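Local coordinates for ABC transporter, periplasmic substrate-binding protein (PDB 2HPG), which probably binds a small solute in the periplasm and presents it to a tripartite ATP-independent (TRAP) membrane transporter, at residues 72-77 against 86-91; 137-142 against 225-230; 187-192 against 210-215. All coordinates share one frame; numbering follows the deposited sequence.

Interaction 1: 72-77 against 86-91; sequences TDSARL and VMNLAY
S74 and A75, on the first turn of helix 74-77, meet M87 and N88 at the end of a short 3-10 segment, with the CA atoms of A75 and N88 5.6 Å apart. The helix follows directly on strand 68-73, and D73 is its N-cap. D73 OD1 accepts from R76 N at 2.9 Å, a somewhat bent bond (142° at the hydrogen) that arrives nearly along the C-O axis of the carboxylate. The first torsion of D73 sets CG between the backbone N and the carbonyl carbon (chi1 61°), and the bond from R76 N shows where the carboxylate then lies, at the first turn of the helix. Aspartate suits the place because its short arm lets an oxygen reach an amide at the start of the helix; its charge would probably also interact well with the helix dipole. S74 sends its hydroxyl across the gap, where OG lies 3.5 Å from CB of M87 and 3.2 Å from the backbone N of N88. A compact side chain fits between two backbones this close. This strand-then-helix connection belongs to the alpha/beta architecture of periplasmic binding proteins, and the loop that follows helix 74-77 packs M87 against I228 of strand 218-234. N88 lies over the methyl of A75, its CG 3.6 Å from A75 CB. Alanine suits this position, since its short side chain, ending at CB, lets N88 come this close. W169 of helix 167-176 touches D73, A75 and N88 alike. The selenomethionine M87 uses only its base here: CB meets S74, while the longer end leads away from helix 74-77.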
ATOM      1  N   THR A  72      -1.913   2.943   6.746  1.00 17.76           N
ATOM      2  CA  THR A  72      -1.629   1.510   6.904  1.00 17.65           C
ATOM      3  C   THR A  72      -2.021   0.768   5.611  1.00 18.05           C
ATOM      4  O   THR A  72      -2.012   1.367   4.542  1.00 16.81           O
ATOM      5  CB  THR A  72      -2.341   0.967   8.158  1.00 17.46           C
ATOM      6  OG1 THR A  72      -1.963  -0.395   8.387  1.00 17.88           O
ATOM      7  CG2 THR A  72      -3.836   1.078   8.024  1.00 16.60           C
ATOM      8  N   ASP A  73      -2.339  -0.528   5.688  1.00 18.59           N
ATOM      9  CA  ASP A  73      -2.790  -1.265   4.504  1.00 18.97           C
ATOM     10  C   ASP A  73      -3.727  -2.422   4.863  1.00 19.39           C
ATOM     11  O   ASP A  73      -3.960  -2.682   6.046  1.00 18.81           O
ATOM     12  CB  ASP A  73      -1.589  -1.747   3.708  1.00 19.29           C
ATOM     13  CG  ASP A  73      -0.708  -2.686   4.491  1.00 20.32           C
ATOM     14  OD1 ASP A  73      -1.211  -3.457   5.339  1.00 20.74           O
ATOM     15  OD2 ASP A  73       0.502  -2.666   4.225  1.00 22.38           O
ATOM     16  N   SER A  74      -4.282  -3.092   3.847  1.00 19.88           N
ATOM     17  CA  SER A  74      -5.256  -4.172   4.075  1.00 19.97           C
ATOM     18  C   SER A  74      -4.593  -5.456   4.572  1.00 21.07           C
ATOM     19  O   SER A  74      -5.259  -6.353   5.075  1.00 21.30           O
ATOM     20  CB  SER A  74      -6.113  -4.441   2.831  1.00 20.64           C
ATOM     21  OG  SER A  74      -5.351  -4.950   1.747  1.00 19.28           O
ATOM     22  N   ALA A  75      -3.274  -5.550   4.458  1.00 22.03           N
ATOM     23  CA  ALA A  75      -2.556  -6.653   5.051  1.00 23.25           C
ATOM     24  C   ALA A  75      -2.613  -6.527   6.580  1.00 24.10           C
ATOM     25  O   ALA A  75      -2.586  -7.527   7.293  1.00 24.62           O
ATOM     26  CB  ALA A  75      -1.114  -6.696   4.548  1.00 22.65           C
ATOM     27  N   ARG A  76      -2.681  -5.291   7.070  1.00 24.81           N
ATOM     28  CA  ARG A  76      -2.882  -5.024   8.498  1.00 25.02           C
ATOM     29  C   ARG A  76      -4.366  -5.141   8.868  1.00 24.98           C
ATOM     30  O   ARG A  76      -4.741  -5.926   9.735  1.00 24.97           O
ATOM     31  CB  ARG A  76      -2.326  -3.631   8.845  1.00 25.42           C
ATOM     32  CG  ARG A  76      -2.732  -3.056  10.208  1.00 27.83           C
ATOM     33  CD  ARG A  76      -1.810  -3.490  11.313  1.00 34.34           C
ATOM     34  NE  ARG A  76      -0.536  -2.764  11.250  1.00 36.69           N
ATOM     35  CZ  ARG A  76       0.338  -2.675  12.252  1.00 38.66           C
ATOM     36  NH1 ARG A  76       0.081  -3.247  13.427  1.00 39.77           N
ATOM     37  NH2 ARG A  76       1.472  -1.990  12.087  1.00 38.29           N
ATOM     38  N   LEU A  77      -5.220  -4.383   8.193  1.00 25.01           N
ATOM     39  CA  LEU A  77      -6.649  -4.407   8.508  1.00 25.19           C
ATOM     40  C   LEU A  77      -7.258  -5.797   8.339  1.00 25.98           C
ATOM     41  O   LEU A  77      -8.228  -6.141   9.004  1.00 25.47           O
ATOM     42  CB  LEU A  77      -7.403  -3.416   7.637  1.00 24.66           C
ATOM     43  CG  LEU A  77      -6.940  -1.974   7.806  1.00 23.55           C
ATOM     44  CD1 LEU A  77      -7.782  -1.045   6.946  1.00 22.06           C
ATOM     45  CD2 LEU A  77      -6.999  -1.580   9.275  1.00 22.14           C
ATOM     46  N   VAL A  86      -7.816  -9.332   1.117  1.00 20.75           N
ATOM     47  CA  VAL A  86      -7.703  -9.712  -0.285  1.00 20.69           C
ATOM     48  C   VAL A  86      -7.026  -8.608  -1.137  1.00 20.60           C
ATOM     49  O   VAL A  86      -6.394  -8.907  -2.164  1.00 20.36           O
ATOM     50  CB  VAL A  86      -9.101 -10.105  -0.889  1.00 20.61           C
ATOM     51  CG1 VAL A  86      -9.933  -8.893  -1.136  1.00 19.32           C
ATOM     52  CG2 VAL A  86      -8.907 -10.932  -2.180  1.00 20.46           C
HETATM   53  N   MSE A  87      -7.131  -7.351  -0.698  1.00 20.28           N
HETATM   54  CA  MSE A  87      -6.588  -6.224  -1.471  1.00 20.68           C
HETATM   55  C   MSE A  87      -5.059  -6.030  -1.356  1.00 20.19           C
HETATM   56  O   MSE A  87      -4.514  -5.119  -1.986  1.00 19.32           O
HETATM   57  CB  MSE A  87      -7.322  -4.938  -1.116  1.00 20.56           C
HETATM   58  CG  MSE A  87      -8.834  -5.094  -1.209  1.00 20.76           C
HETATM   59 SE   MSE A  87      -9.840  -3.470  -1.149  0.80 24.96          SE
HETATM   60  CE  MSE A  87      -8.630  -2.269  -2.082  1.00 22.28           C
ATOM     61  N   ASN A  88      -4.386  -6.883  -0.591  1.00 19.88           N
ATOM     62  CA  ASN A  88      -2.908  -6.867  -0.490  1.00 20.82           C
ATOM     63  C   ASN A  88      -2.282  -8.125  -1.089  1.00 20.82           C
ATOM     64  O   ASN A  88      -1.069  -8.371  -0.957  1.00 21.26           O
ATOM     65  CB  ASN A  88      -2.458  -6.704   0.976  1.00 21.08           C
ATOM     66  CG  ASN A  88      -1.305  -5.706   1.132  1.00 22.56           C
ATOM     67  OD1 ASN A  88      -0.229  -5.896   0.577  1.00 25.83           O
ATOM     68  ND2 ASN A  88      -1.552  -4.631   1.843  1.00 21.14           N
ATOM     69  N   LEU A  89      -3.103  -8.923  -1.759  1.00 20.32           N
ATOM     70  CA  LEU A  89      -2.619 -10.142  -2.362  1.00 20.02           C
ATOM     71  C   LEU A  89      -2.106  -9.904  -3.791  1.00 19.53           C
ATOM     72  O   LEU A  89      -2.518  -8.952  -4.485  1.00 18.94           O
ATOM     73  CB  LEU A  89      -3.701 -11.242  -2.298  1.00 20.26           C
ATOM     74  CG  LEU A  89      -3.838 -11.922  -0.938  1.00 21.64           C
ATOM     75  CD1 LEU A  89      -4.890 -13.007  -1.016  1.00 24.00           C
ATOM     76  CD2 LEU A  89      -2.537 -12.522  -0.487  1.00 24.10           C
ATOM     77  N   ALA A  90      -1.171 -10.760  -4.197  1.00 19.51           N
ATOM     78  CA  ALA A  90      -0.514 -10.645  -5.498  1.00 19.65           C
ATOM     79  C   ALA A  90      -1.538 -10.564  -6.606  1.00 19.57           C
ATOM     80  O   ALA A  90      -2.495 -11.313  -6.608  1.00 19.71           O
ATOM     81  CB  ALA A  90       0.440 -11.824  -5.739  1.00 19.38           C
ATOM     82  N   TYR A  91      -1.329  -9.619  -7.519  1.00 19.42           N
ATOM     83  CA  TYR A  91      -2.170  -9.396  -8.717  1.00 19.47           C
ATOM     84  C   TYR A  91      -3.626  -9.018  -8.496  1.00 19.67           C
ATOM     85  O   TYR A  91      -4.358  -8.932  -9.472  1.00 19.60           O
ATOM     86  CB  TYR A  91      -2.071 -10.567  -9.720  1.00 19.38           C
ATOM     87  CG  TYR A  91      -0.685 -10.686 -10.269  1.00 18.99           C
ATOM     88  CD1 TYR A  91       0.180 -11.658  -9.803  1.00 18.57           C
ATOM     89  CD2 TYR A  91      -0.208  -9.774 -11.207  1.00 17.46           C
ATOM     90  CE1 TYR A  91       1.477 -11.734 -10.274  1.00 19.15           C
ATOM     91  CE2 TYR A  91       1.096  -9.860 -11.692  1.00 16.70           C
ATOM     92  CZ  TYR A  91       1.918 -10.842 -11.231  1.00 18.07           C
ATOM     93  OH  TYR A  91       3.223 -10.916 -11.691  1.00 18.24           O
TER

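Interaction 2: 137-142 against 225-230; sequences WVQGYR and FLLINF
Strands 137-142 and 225-230 run antiparallel, 163° between their directions and 4.7 Å apart at closest approach, with a beta bulge in the middle. They are parts of the long strands 130-146 and 218-234 of the mixed sheet, consistent with the long strands that link the lobes in TRAP binding proteins. V138 faces I228 and Y141 faces L226 as non-hydrogen-bonded pairs, so Q139 and G140 share the single residue L227. L227 O accepts from Q139 N at 2.9 Å, while L227 N gives a longer bond, 3.2 Å, to G140 O from above that carbonyl plane. The positive phi of G140 calls for glycine, because a CB would be jammed against the carbonyl O of Q139. On the side of V138 and Y141, L226 does most of the packing. Its CG is anti to the backbone N (chi1 -179°), and chi2 of 66° places CD1, which sits over the centre of the Y141 ring, 3.8 Å from the centroid, in a CH-pi contact. The same methyl meets V138 CG1 at 3.6 Å; a branched leucine can thus serve both neighbours. Q139 extends beside L227, and its NE2 donates to OD1 of N229 at 2.8 Å, in the carbonyl plane on a lone pair. A water accepts from both Q139 NE2 and N229 ND2. N229 OD1 also pairs with Y23 OH, and ND2 with T72 O, satisfying both ends of this buried amide. R142 passes NH1 within 3.7 Å of L227 CD2 and forms a salt bridge to E201 through NH2. The pair is largely apolar on the V138, L226 and I228 side and mixed on the other, where Q139, N229 and R142 lie among W137, F225 and L227. The contact buries G140 N and N229 O with no partner in the model; fixed polar partners probably limit how the strands can shift.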
ATOM      1  N   TRP A 137      -4.971   5.730  -2.049  1.00 17.53           N
ATOM      2  CA  TRP A 137      -3.585   6.118  -1.816  1.00 17.05           C
ATOM      3  C   TRP A 137      -2.763   4.953  -2.290  1.00 17.50           C
ATOM      4  O   TRP A 137      -2.793   3.887  -1.692  1.00 17.13           O
ATOM      5  CB  TRP A 137      -3.351   6.414  -0.328  1.00 16.42           C
ATOM      6  CG  TRP A 137      -3.951   7.728   0.062  1.00 15.52           C
ATOM      7  CD1 TRP A 137      -5.275   8.011   0.221  1.00 15.35           C
ATOM      8  CD2 TRP A 137      -3.247   8.950   0.306  1.00 15.27           C
ATOM      9  NE1 TRP A 137      -5.438   9.340   0.529  1.00 15.90           N
ATOM     10  CE2 TRP A 137      -4.203   9.934   0.598  1.00 14.92           C
ATOM     11  CE3 TRP A 137      -1.896   9.307   0.298  1.00 15.26           C
ATOM     12  CZ2 TRP A 137      -3.849  11.262   0.894  1.00 16.09           C
ATOM     13  CZ3 TRP A 137      -1.548  10.620   0.590  1.00 15.39           C
ATOM     14  CH2 TRP A 137      -2.519  11.576   0.887  1.00 15.74           C
ATOM     15  N   VAL A 138      -2.066   5.150  -3.402  1.00 18.41           N
ATOM     16  CA  VAL A 138      -1.392   4.059  -4.086  1.00 18.88           C
ATOM     17  C   VAL A 138       0.096   4.386  -4.239  1.00 19.12           C
ATOM     18  O   VAL A 138       0.463   5.473  -4.675  1.00 18.90           O
ATOM     19  CB  VAL A 138      -2.115   3.791  -5.443  1.00 18.80           C
ATOM     20  CG1 VAL A 138      -1.267   3.030  -6.401  1.00 19.22           C
ATOM     21  CG2 VAL A 138      -3.442   3.041  -5.170  1.00 19.51           C
ATOM     22  N   GLN A 139       0.954   3.449  -3.825  1.00 19.29           N
ATOM     23  CA  GLN A 139       2.396   3.657  -3.929  1.00 19.38           C
ATOM     24  C   GLN A 139       2.956   3.146  -5.248  1.00 19.44           C
ATOM     25  O   GLN A 139       4.098   3.443  -5.594  1.00 20.16           O
ATOM     26  CB  GLN A 139       3.106   2.993  -2.763  1.00 19.99           C
ATOM     27  CG  GLN A 139       3.095   3.824  -1.503  1.00 20.31           C
ATOM     28  CD  GLN A 139       3.859   3.173  -0.405  1.00 20.66           C
ATOM     29  OE1 GLN A 139       5.040   2.886  -0.567  1.00 23.15           O
ATOM     30  NE2 GLN A 139       3.192   2.905   0.715  1.00 21.57           N
ATOM     31  N   GLY A 140       2.162   2.382  -5.997  1.00 18.50           N
ATOM     32  CA  GLY A 140       2.584   1.900  -7.296  1.00 18.20           C
ATOM     33  C   GLY A 140       2.871   0.420  -7.310  1.00 16.68           C
ATOM     34  O   GLY A 140       2.740  -0.249  -6.286  1.00 16.56           O
ATOM     35  N   TYR A 141       3.265  -0.074  -8.483  1.00 16.53           N
ATOM     36  CA  TYR A 141       3.574  -1.483  -8.688  1.00 15.16           C
ATOM     37  C   TYR A 141       4.948  -1.839  -8.186  1.00 15.48           C
ATOM     38  O   TYR A 141       5.917  -1.113  -8.409  1.00 14.61           O
ATOM     39  CB  TYR A 141       3.522  -1.854 -10.167  1.00 16.00           C
ATOM     40  CG  TYR A 141       2.147  -1.761 -10.705  1.00 15.86           C
ATOM     41  CD1 TYR A 141       1.271  -2.835 -10.607  1.00 14.76           C
ATOM     42  CD2 TYR A 141       1.673  -0.570 -11.208  1.00 16.83           C
ATOM     43  CE1 TYR A 141      -0.006  -2.734 -11.070  1.00 14.49           C
ATOM     44  CE2 TYR A 141       0.399  -0.470 -11.675  1.00 16.10           C
ATOM     45  CZ  TYR A 141      -0.433  -1.556 -11.603  1.00 15.96           C
ATOM     46  OH  TYR A 141      -1.717  -1.439 -12.056  1.00 16.88           O
ATOM     47  N   ARG A 142       5.009  -3.005  -7.571  1.00 14.82           N
ATOM     48  CA  ARG A 142       6.234  -3.560  -7.059  1.00 15.18           C
ATOM     49  C   ARG A 142       6.726  -4.640  -7.997  1.00 14.72           C
ATOM     50  O   ARG A 142       5.929  -5.380  -8.600  1.00 13.08           O
ATOM     51  CB  ARG A 142       5.997  -4.093  -5.646  1.00 15.11           C
ATOM     52  CG  ARG A 142       5.773  -2.949  -4.685  1.00 16.25           C
ATOM     53  CD  ARG A 142       5.181  -3.334  -3.378  1.00 18.11           C
ATOM     54  NE  ARG A 142       6.115  -4.034  -2.495  1.00 20.25           N
ATOM     55  CZ  ARG A 142       6.645  -3.560  -1.362  1.00 18.76           C
ATOM     56  NH1 ARG A 142       6.375  -2.351  -0.923  1.00 18.50           N
ATOM     57  NH2 ARG A 142       7.431  -4.345  -0.641  1.00 19.77           N
ATOM     58  N   PHE A 225       2.491  -6.730  -7.121  1.00 15.84           N
ATOM     59  CA  PHE A 225       1.655  -5.990  -6.170  1.00 16.21           C
ATOM     60  C   PHE A 225       1.413  -4.583  -6.678  1.00 16.17           C
ATOM     61  O   PHE A 225       2.306  -3.953  -7.244  1.00 15.93           O
ATOM     62  CB  PHE A 225       2.293  -5.822  -4.778  1.00 16.81           C
ATOM     63  CG  PHE A 225       2.536  -7.089  -4.022  1.00 15.83           C
ATOM     64  CD1 PHE A 225       1.507  -7.959  -3.719  1.00 16.64           C
ATOM     65  CD2 PHE A 225       3.787  -7.359  -3.529  1.00 16.04           C
ATOM     66  CE1 PHE A 225       1.752  -9.095  -3.002  1.00 15.94           C
ATOM     67  CE2 PHE A 225       4.043  -8.487  -2.817  1.00 18.15           C
ATOM     68  CZ  PHE A 225       3.028  -9.365  -2.541  1.00 18.17           C
ATOM     69  N   LEU A 226       0.187  -4.101  -6.486  1.00 16.78           N
ATOM     70  CA  LEU A 226      -0.096  -2.669  -6.457  1.00 16.76           C
ATOM     71  C   LEU A 226      -0.401  -2.314  -5.007  1.00 16.93           C
ATOM     72  O   LEU A 226      -1.414  -2.763  -4.462  1.00 17.22           O
ATOM     73  CB  LEU A 226      -1.288  -2.307  -7.340  1.00 16.65           C
ATOM     74  CG  LEU A 226      -1.595  -0.819  -7.354  1.00 16.67           C
ATOM     75  CD1 LEU A 226      -0.466  -0.042  -8.016  1.00 17.55           C
ATOM     76  CD2 LEU A 226      -2.940  -0.556  -8.005  1.00 17.00           C
ATOM     77  N   LEU A 227       0.469  -1.533  -4.379  1.00 16.84           N
ATOM     78  CA  LEU A 227       0.325  -1.197  -2.958  1.00 16.82           C
ATOM     79  C   LEU A 227      -0.745  -0.137  -2.724  1.00 17.25           C
ATOM     80  O   LEU A 227      -0.585   1.049  -3.076  1.00 16.82           O
ATOM     81  CB  LEU A 227       1.679  -0.790  -2.352  1.00 17.27           C
ATOM     82  CG  LEU A 227       1.720  -0.380  -0.874  1.00 16.51           C
ATOM     83  CD1 LEU A 227       0.807  -1.216   0.001  1.00 15.81           C
ATOM     84  CD2 LEU A 227       3.185  -0.466  -0.392  1.00 16.92           C
ATOM     85  N   ILE A 228      -1.857  -0.599  -2.165  1.00 17.03           N
ATOM     86  CA  ILE A 228      -2.980   0.249  -1.843  1.00 17.91           C
ATOM     87  C   ILE A 228      -2.920   0.520  -0.352  1.00 17.48           C
ATOM     88  O   ILE A 228      -3.021  -0.404   0.457  1.00 18.19           O
ATOM     89  CB  ILE A 228      -4.313  -0.454  -2.159  1.00 17.35           C
ATOM     90  CG1 ILE A 228      -4.384  -0.852  -3.641  1.00 19.02           C
ATOM     91  CG2 ILE A 228      -5.489   0.458  -1.801  1.00 18.06           C
ATOM     92  CD1 ILE A 228      -5.475  -1.926  -3.902  1.00 19.16           C
ATOM     93  N   ASN A 229      -2.757   1.776   0.015  1.00 17.35           N
ATOM     94  CA  ASN A 229      -2.751   2.132   1.426  1.00 17.40           C
ATOM     95  C   ASN A 229      -4.141   2.504   1.896  1.00 17.93           C
ATOM     96  O   ASN A 229      -4.949   3.070   1.134  1.00 17.23           O
ATOM     97  CB  ASN A 229      -1.769   3.261   1.703  1.00 17.06           C
ATOM     98  CG  ASN A 229      -0.320   2.809   1.618  1.00 16.48           C
ATOM     99  OD1 ASN A 229       0.412   3.197   0.709  1.00 17.92           O
ATOM    100  ND2 ASN A 229       0.090   1.962   2.559  1.00 15.07           N
ATOM    101  N   PHE A 230      -4.413   2.174   3.158  1.00 17.99           N
ATOM    102  CA  PHE A 230      -5.660   2.532   3.821  1.00 18.32           C
ATOM    103  C   PHE A 230      -5.378   3.573   4.881  1.00 18.54           C
ATOM    104  O   PHE A 230      -4.447   3.435   5.650  1.00 17.61           O
ATOM    105  CB  PHE A 230      -6.276   1.299   4.461  1.00 18.78           C
ATOM    106  CG  PHE A 230      -7.027   0.452   3.506  1.00 19.77           C
ATOM    107  CD1 PHE A 230      -8.394   0.301   3.634  1.00 20.19           C
ATOM    108  CD2 PHE A 230      -6.379  -0.166   2.444  1.00 20.51           C
ATOM    109  CE1 PHE A 230      -9.090  -0.473   2.739  1.00 21.42           C
ATOM    110  CE2 PHE A 230      -7.081  -0.932   1.545  1.00 20.53           C
ATOM    111  CZ  PHE A 230      -8.440  -1.088   1.707  1.00 21.15           C
TER
HETATM  112  O   HOH W   1       3.096   1.654   3.491  1.00 29.01           O

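Interaction 3: 187-192 against 210-215; sequences EIYTAV and GGLYEV
Y189, V192 and I188 on the first turns of helix 188-193 pack against L212 and V215 in the loop that leads to strand 218-234. No hydrogen bond crosses, so shape carries the contact. The aromatic part centres on Y189, whose CG is anti to the backbone N (chi1 -168°). CG2 of V215 sits over one face of the ring, offset toward the rim and 4.0 Å from the centroid, as a CH-pi contact. CG1 of the same valine meets CZ at 3.7 Å, near the hydroxyl; a beta-branched residue suits the place because it offers one methyl to the ring face and another to CZ. At the ring edge, in its plane, G211 O lies 3.5 Å from CE1, where the slightly positive rim of an aromatic ring suits a carbonyl oxygen. The hydroxyl rests against E214, its OH 3.5 Å from CB. Aliphatic packing takes over toward the helix. L212 and Y189 lie alongside, pointing opposite ways, and the reach of leucine puts L212 CD2 against both Y189 CA, at 3.6 Å, and CG2 of I188. V192 CG1 lies 3.9 Å from V215 CB. Behind this layer, I188 touches A200 and L212 touches L202, so the contact continues onto strand 199-202. Backbone geometry prepares the loop: G211 ends helix 204-209 in a Schellman motif, whose positive phi glycine accommodates easily, and the chain then makes a short 3-10 turn that brings L212 and V215 to the helix. Because dispersion and one CH-pi contact do the joining, with glutamate and the phenol oxygen at the margin, hydrophobic burial and close fit should account for most of its stability.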
ATOM      1  N   GLU A 187      17.184  -2.114   6.626  1.00 22.58           N
ATOM      2  CA  GLU A 187      18.246  -3.134   6.677  1.00 22.33           C
ATOM      3  C   GLU A 187      18.339  -4.027   5.436  1.00 21.58           C
ATOM      4  O   GLU A 187      19.130  -4.979   5.411  1.00 20.97           O
ATOM      5  CB  GLU A 187      18.050  -4.010   7.921  1.00 22.63           C
ATOM      6  CG  GLU A 187      18.806  -3.513   9.161  1.00 23.91           C
ATOM      7  CD  GLU A 187      18.454  -4.317  10.378  1.00 25.09           C
ATOM      8  OE1 GLU A 187      19.380  -4.849  11.037  1.00 27.69           O
ATOM      9  OE2 GLU A 187      17.235  -4.442  10.663  1.00 28.40           O
ATOM     10  N   ILE A 188      17.546  -3.730   4.402  1.00 20.70           N
ATOM     11  CA  ILE A 188      17.572  -4.525   3.161  1.00 19.99           C
ATOM     12  C   ILE A 188      18.972  -4.469   2.537  1.00 19.54           C
ATOM     13  O   ILE A 188      19.535  -5.487   2.158  1.00 19.00           O
ATOM     14  CB  ILE A 188      16.506  -4.019   2.124  1.00 19.69           C
ATOM     15  CG1 ILE A 188      15.075  -4.175   2.647  1.00 19.09           C
ATOM     16  CG2 ILE A 188      16.597  -4.789   0.806  1.00 19.30           C
ATOM     17  CD1 ILE A 188      14.031  -3.429   1.747  1.00 19.39           C
ATOM     18  N   TYR A 189      19.551  -3.272   2.440  1.00 19.61           N
ATOM     19  CA  TYR A 189      20.895  -3.154   1.874  1.00 19.90           C
ATOM     20  C   TYR A 189      21.890  -4.066   2.620  1.00 20.22           C
ATOM     21  O   TYR A 189      22.614  -4.854   1.990  1.00 20.05           O
ATOM     22  CB  TYR A 189      21.355  -1.690   1.906  1.00 20.20           C
ATOM     23  CG  TYR A 189      22.589  -1.416   1.087  1.00 19.45           C
ATOM     24  CD1 TYR A 189      22.520  -0.691  -0.106  1.00 20.61           C
ATOM     25  CD2 TYR A 189      23.828  -1.867   1.499  1.00 20.66           C
ATOM     26  CE1 TYR A 189      23.653  -0.432  -0.855  1.00 19.21           C
ATOM     27  CE2 TYR A 189      24.960  -1.631   0.743  1.00 19.73           C
ATOM     28  CZ  TYR A 189      24.871  -0.907  -0.423  1.00 20.48           C
ATOM     29  OH  TYR A 189      26.026  -0.670  -1.159  1.00 19.09           O
ATOM     30  N   THR A 190      21.895  -3.976   3.956  1.00 20.80           N
ATOM     31  CA  THR A 190      22.749  -4.824   4.819  1.00 20.55           C
ATOM     32  C   THR A 190      22.489  -6.308   4.609  1.00 20.19           C
ATOM     33  O   THR A 190      23.425  -7.120   4.530  1.00 19.34           O
ATOM     34  CB  THR A 190      22.484  -4.534   6.306  1.00 21.53           C
ATOM     35  OG1 THR A 190      22.644  -3.139   6.563  1.00 22.61           O
ATOM     36  CG2 THR A 190      23.430  -5.321   7.210  1.00 20.39           C
ATOM     37  N   ALA A 191      21.211  -6.676   4.533  1.00 20.22           N
ATOM     38  CA  ALA A 191      20.851  -8.084   4.299  1.00 20.22           C
ATOM     39  C   ALA A 191      21.363  -8.610   2.951  1.00 20.46           C
ATOM     40  O   ALA A 191      21.771  -9.757   2.845  1.00 21.12           O
ATOM     41  CB  ALA A 191      19.346  -8.270   4.415  1.00 19.48           C
ATOM     42  N   VAL A 192      21.351  -7.767   1.923  1.00 20.86           N
ATOM     43  CA  VAL A 192      21.884  -8.141   0.610  1.00 21.16           C
ATOM     44  C   VAL A 192      23.426  -8.187   0.649  1.00 21.77           C
ATOM     45  O   VAL A 192      24.027  -9.184   0.279  1.00 21.40           O
ATOM     46  CB  VAL A 192      21.410  -7.182  -0.512  1.00 21.34           C
ATOM     47  CG1 VAL A 192      21.977  -7.618  -1.867  1.00 20.39           C
ATOM     48  CG2 VAL A 192      19.873  -7.123  -0.575  1.00 20.19           C
ATOM     49  N   GLY A 210      16.911   4.018  -1.745  1.00 16.08           N
ATOM     50  CA  GLY A 210      17.726   3.161  -0.883  1.00 16.07           C
ATOM     51  C   GLY A 210      19.125   2.838  -1.402  1.00 16.30           C
ATOM     52  O   GLY A 210      19.886   2.094  -0.726  1.00 15.67           O
ATOM     53  N   GLY A 211      19.460   3.348  -2.595  1.00 15.43           N
ATOM     54  CA  GLY A 211      20.725   3.061  -3.261  1.00 15.44           C
ATOM     55  C   GLY A 211      20.936   1.587  -3.478  1.00 15.88           C
ATOM     56  O   GLY A 211      22.064   1.106  -3.537  1.00 16.25           O
ATOM     57  N   LEU A 212      19.848   0.847  -3.612  1.00 15.95           N
ATOM     58  CA  LEU A 212      19.958  -0.614  -3.709  1.00 16.24           C
ATOM     59  C   LEU A 212      20.546  -1.083  -5.050  1.00 16.04           C
ATOM     60  O   LEU A 212      20.986  -2.212  -5.173  1.00 16.37           O
ATOM     61  CB  LEU A 212      18.592  -1.257  -3.446  1.00 15.98           C
ATOM     62  CG  LEU A 212      18.175  -1.225  -1.976  1.00 16.12           C
ATOM     63  CD1 LEU A 212      16.679  -1.601  -1.846  1.00 19.18           C
ATOM     64  CD2 LEU A 212      19.076  -2.139  -1.117  1.00 15.94           C
ATOM     65  N   TYR A 213      20.595  -0.195  -6.037  1.00 16.71           N
ATOM     66  CA  TYR A 213      21.257  -0.476  -7.302  1.00 17.04           C
ATOM     67  C   TYR A 213      22.760  -0.764  -7.144  1.00 16.98           C
ATOM     68  O   TYR A 213      23.373  -1.356  -8.028  1.00 16.97           O
ATOM     69  CB  TYR A 213      21.056   0.690  -8.282  1.00 17.69           C
ATOM     70  CG  TYR A 213      21.391   2.038  -7.699  1.00 17.18           C
ATOM     71  CD1 TYR A 213      22.706   2.478  -7.604  1.00 17.70           C
ATOM     72  CD2 TYR A 213      20.386   2.880  -7.258  1.00 16.56           C
ATOM     73  CE1 TYR A 213      23.007   3.720  -7.063  1.00 17.49           C
ATOM     74  CE2 TYR A 213      20.682   4.111  -6.704  1.00 17.91           C
ATOM     75  CZ  TYR A 213      21.991   4.533  -6.622  1.00 18.03           C
ATOM     76  OH  TYR A 213      22.265   5.770  -6.070  1.00 18.19           O
ATOM     77  N   GLU A 214      23.332  -0.384  -6.013  1.00 17.01           N
ATOM     78  CA  GLU A 214      24.738  -0.713  -5.713  1.00 17.83           C
ATOM     79  C   GLU A 214      24.939  -2.213  -5.463  1.00 18.37           C
ATOM     80  O   GLU A 214      26.051  -2.729  -5.625  1.00 18.21           O
ATOM     81  CB  GLU A 214      25.220   0.069  -4.504  1.00 18.06           C
ATOM     82  CG  GLU A 214      25.237   1.581  -4.656  1.00 19.48           C
ATOM     83  CD  GLU A 214      26.374   2.124  -5.526  1.00 22.83           C
ATOM     84  OE1 GLU A 214      27.176   1.317  -6.034  1.00 21.06           O
ATOM     85  OE2 GLU A 214      26.465   3.372  -5.689  1.00 21.61           O
ATOM     86  N   VAL A 215      23.879  -2.924  -5.071  1.00 18.13           N
ATOM     87  CA  VAL A 215      24.028  -4.338  -4.640  1.00 18.11           C
ATOM     88  C   VAL A 215      23.108  -5.332  -5.342  1.00 18.44           C
ATOM     89  O   VAL A 215      23.288  -6.541  -5.205  1.00 19.12           O
ATOM     90  CB  VAL A 215      23.895  -4.460  -3.083  1.00 18.09           C
ATOM     91  CG1 VAL A 215      25.174  -3.990  -2.417  1.00 18.15           C
ATOM     92  CG2 VAL A 215      22.627  -3.700  -2.529  1.00 16.78           C
TER

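Overall arrangement
Interactions 1 and 2 are neighbours, their centres 9 Å apart. They share one mixed sheet, in which strands 68-73 and 218-234 are adjacent, and T72 N probably bonds to F230 O, while F225 packs against the loop around N88 and A90. Interaction 3 lies farther out, its centre about 21 Å from that of interaction 2 and 25 Å from that of interaction 1, and touches neither. Along the chain interaction 1 closes first; interaction 3 is then nested within the loop closed by interaction 2. Thus the long strands 130-146 and 218-234 frame a peripheral helix-loop packing, consistent with their spanning two lobes, as in TRAP binding proteins.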